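Na Glutathione S-transferase 1 (Necator americanus, PDB 2ON7) is a hookworm glutathione S-transferase that probably catalyses the conjugation of glutathione to electrophilic compounds. Local coordinates at residues A[114-117]-A[118-121]; A[79-82]-A[83-86]. All blocks are in the same frame, centred on the assembly; numbering follows the deposited sequence.

In the fold
Both contacts are helix N-caps, and they sit at the starts of two consecutive helices of the all-helical part of the glutathione S-transferase fold. Interaction 2 (79-86) comes first along the chain and opens helix 82-109; interaction 1 (114-121) comes after the loop that follows this helix and opens helix 117-141. Their centres are 39 Å apart and their nearest atoms about 28 Å apart, on opposite sides of the chain's centre, so neither touches the other. The two caps also differ in their surroundings: 79-86 is tied to the dimer interface, whereas 114-121 caps a helix at the surface of the C-terminal domain, where no other protein chain of the assembly touches it.

Interaction 1: A[114-117]-A[118-121]; sequences EGDV and EQLK
Asp-116 and Gln-119 meet in an N-cap, in which the aspartate closes the first turn of helix 117-141 at the surface of the C-terminal domain. A chi1 of -172° sets the Asp-116 carboxylate opposite the backbone N and brings it up to the Gln-119 amide, where OD1 accepts from Gln-119 N at 3.2 Å. This bond is nearly straight, but it reaches OD1 on the anti side and well out of the carboxylate plane. The Gln-119 side chain, bent at chi2, folds back over the same carboxylate, its amide plane turned 45° from it. NE2 comes 2.8 Å from Asp-116 OD1 at an angle too poor for a hydrogen bond, while OE1 lies beside OD2, two acceptors facing each other.

The regular helix bonds begin here, with Leu-120 N bonded to Asp-116 O (2.7 Å) and Lys-121 N to Val-117 O. Leu-120 lays CG and CD1 beside the Asp-116 carbonyl and also packs on Phe-105 and Thr-108 of helix 82-109, tying the new helix to the preceding one. Within this first turn, Lys-121 bends at chi3 to meet Glu-118 in a salt bridge, its NZ standing above the carboxylate plane, 2.6 Å from OE1.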
# COMPACT_ATOMS: atom_id res chain seq x y z
N GLU A 114 -12.95 -20.45 10.00
CA GLU A 114 -12.64 -21.55 10.91
C GLU A 114 -11.21 -21.42 11.42
O GLU A 114 -10.29 -21.15 10.65
CB GLU A 114 -12.78 -22.89 10.17
CG GLU A 114 -14.21 -23.28 9.84
CD GLU A 114 -14.91 -23.96 11.01
OE1 GLU A 114 -16.13 -23.78 11.15
OE2 GLU A 114 -14.24 -24.68 11.78
N GLY A 115 -11.04 -21.63 12.73
CA GLY A 115 -9.72 -21.63 13.35
C GLY A 115 -9.81 -21.51 14.86
O GLY A 115 -10.88 -21.22 15.40
N ASP A 116 -8.68 -21.74 15.54
CA ASP A 116 -8.65 -21.57 17.00
C ASP A 116 -8.12 -20.21 17.50
O ASP A 116 -6.91 -19.95 17.48
CB ASP A 116 -7.91 -22.71 17.68
CG ASP A 116 -8.04 -22.63 19.18
OD1 ASP A 116 -7.71 -21.56 19.73
OD2 ASP A 116 -8.49 -23.62 19.79
N VAL A 117 -9.06 -19.39 17.97
CA VAL A 117 -8.82 -18.07 18.59
C VAL A 117 -7.58 -17.92 19.50
O VAL A 117 -6.61 -17.29 19.10
CB VAL A 117 -10.08 -17.55 19.33
CG1 VAL A 117 -11.07 -16.92 18.34
CG2 VAL A 117 -10.74 -18.68 20.19
N GLU A 118 -7.63 -18.47 20.71
CA GLU A 118 -6.56 -18.28 21.69
C GLU A 118 -5.17 -18.65 21.10
O GLU A 118 -4.16 -17.99 21.38
CB GLU A 118 -6.86 -19.06 22.97
CG GLU A 118 -6.57 -18.29 24.27
CD GLU A 118 -7.55 -17.14 24.54
OE1 GLU A 118 -7.08 -16.04 24.93
OE2 GLU A 118 -8.78 -17.33 24.35
N GLN A 119 -5.16 -19.70 20.28
CA GLN A 119 -3.97 -20.20 19.60
C GLN A 119 -3.51 -19.26 18.48
O GLN A 119 -2.32 -18.96 18.36
CB GLN A 119 -4.20 -21.62 19.08
CG GLN A 119 -3.97 -22.75 20.12
CD GLN A 119 -5.21 -23.11 20.97
OE1 GLN A 119 -5.63 -24.27 21.02
NE2 GLN A 119 -5.78 -22.12 21.65
N LEU A 120 -4.45 -18.82 17.65
CA LEU A 120 -4.15 -17.78 16.65
C LEU A 120 -3.83 -16.40 17.27
O LEU A 120 -3.18 -15.59 16.63
CB LEU A 120 -5.25 -17.69 15.57
CG LEU A 120 -5.49 -18.90 14.65
CD1 LEU A 120 -6.91 -18.91 14.07
CD2 LEU A 120 -4.47 -18.94 13.53
N LYS A 121 -4.25 -16.16 18.51
CA LYS A 121 -3.82 -14.97 19.23
C LYS A 121 -2.35 -15.05 19.56
O LYS A 121 -1.58 -14.16 19.19
CB LYS A 121 -4.60 -14.76 20.52
CG LYS A 121 -4.33 -13.41 21.20
CD LYS A 121 -5.53 -12.95 22.00
CE LYS A 121 -6.14 -14.11 22.75
NZ LYS A 121 -7.09 -13.68 23.79

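Interaction 2: A[79-82]-A[83-86]; sequences GKST and FDEA
A serine N-cap starts helix 82-109, where the loop from helix 64-75 reaches the surface beside the second subunit. Ser-81 OG lies between its own backbone N and carbonyl carbon (chi1 70°), which turns it back to the helix end to accept from Asp-84 N at 3.0 Å in an almost straight bond. The carbonyl of the same residue takes the next amide, with Glu-85 N 2.7 Å from Ser-81 O, in the carbonyl plane. Ala-86 N bonds to Thr-82 O from above the plane of the Thr-82 carbonyl.

Asp-84 sets CB and CG alongside Ser-81 OG, and a water joins its OD1 (2.8 Å) to Lys-80 N (2.9 Å). Glu-85 points back along the loop, its CG 4.0 Å from Gly-79 CA, and a second water donates to both Gly-79 O and Glu-85 OE2. At the backbone angles of Gly-79 (phi 125°, psi 156°) a CB would jam against the preceding carbonyl O and meet Glu-85 N, which calls for glycine. The Glu-85 chain crosses Thr-82, with OE1 4.0 Å from CG2, and this oxygen forms a salt bridge with Arg-73 of the second subunit. Phe-83 has a cation-pi contact with Lys-59 of that subunit.

The same turn thus carries both the capping bonds and, through a glutamate carboxylate shared between a loop-bound water and an arginine, a charged link to the dimer interface.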
# COMPACT_ATOMS: atom_id res chain seq x y z
N GLY A 79 -0.81 15.56 5.28
CA GLY A 79 0.55 16.02 5.60
C GLY A 79 0.76 17.42 5.04
O GLY A 79 0.09 17.85 4.10
N LYS A 80 1.70 18.13 5.66
CA LYS A 80 1.90 19.56 5.41
C LYS A 80 2.95 19.83 4.34
O LYS A 80 3.18 20.98 3.93
CB LYS A 80 2.24 20.27 6.72
CG LYS A 80 1.09 20.35 7.73
CD LYS A 80 0.05 21.44 7.41
CE LYS A 80 -0.85 21.80 8.64
NZ LYS A 80 -0.11 22.21 9.88
N SER A 81 3.59 18.75 3.89
CA SER A 81 4.59 18.81 2.82
C SER A 81 4.55 17.46 2.19
O SER A 81 4.07 16.50 2.80
CB SER A 81 5.99 19.04 3.39
OG SER A 81 6.43 17.87 4.07
N THR A 82 5.06 17.38 0.97
CA THR A 82 5.09 16.13 0.19
C THR A 82 5.90 15.02 0.86
O THR A 82 5.60 13.84 0.67
CB THR A 82 5.70 16.37 -1.19
OG1 THR A 82 6.89 17.15 -1.02
CG2 THR A 82 4.75 17.14 -2.04
N PHE A 83 6.95 15.43 1.58
CA PHE A 83 7.72 14.52 2.41
C PHE A 83 6.92 13.99 3.59
O PHE A 83 6.89 12.78 3.81
CB PHE A 83 9.07 15.10 2.86
CG PHE A 83 10.01 14.06 3.41
CD1 PHE A 83 10.72 13.22 2.54
CD2 PHE A 83 10.14 13.87 4.79
CE1 PHE A 83 11.57 12.22 3.04
CE2 PHE A 83 10.98 12.87 5.31
CZ PHE A 83 11.71 12.05 4.43
N ASP A 84 6.25 14.87 4.36
CA ASP A 84 5.38 14.40 5.45
C ASP A 84 4.27 13.53 4.88
O ASP A 84 3.91 12.47 5.47
CB ASP A 84 4.82 15.56 6.28
CG ASP A 84 5.86 16.13 7.27
OD1 ASP A 84 5.56 17.12 7.98
OD2 ASP A 84 6.99 15.58 7.34
N GLU A 85 3.74 13.94 3.72
CA GLU A 85 2.80 13.09 2.95
C GLU A 85 3.31 11.65 2.69
O GLU A 85 2.62 10.69 2.95
CB GLU A 85 2.40 13.78 1.66
CG GLU A 85 1.25 14.70 1.89
CD GLU A 85 0.84 15.46 0.66
OE1 GLU A 85 1.59 15.44 -0.30
OE2 GLU A 85 -0.22 16.09 0.66
N ALA A 86 4.54 11.52 2.25
CA ALA A 86 5.19 10.23 2.09
C ALA A 86 5.39 9.46 3.43
O ALA A 86 5.31 8.25 3.46
CB ALA A 86 6.52 10.44 1.43
O HOH W 1 0.38 19.07 1.70
O HOH W 2 2.78 16.99 8.12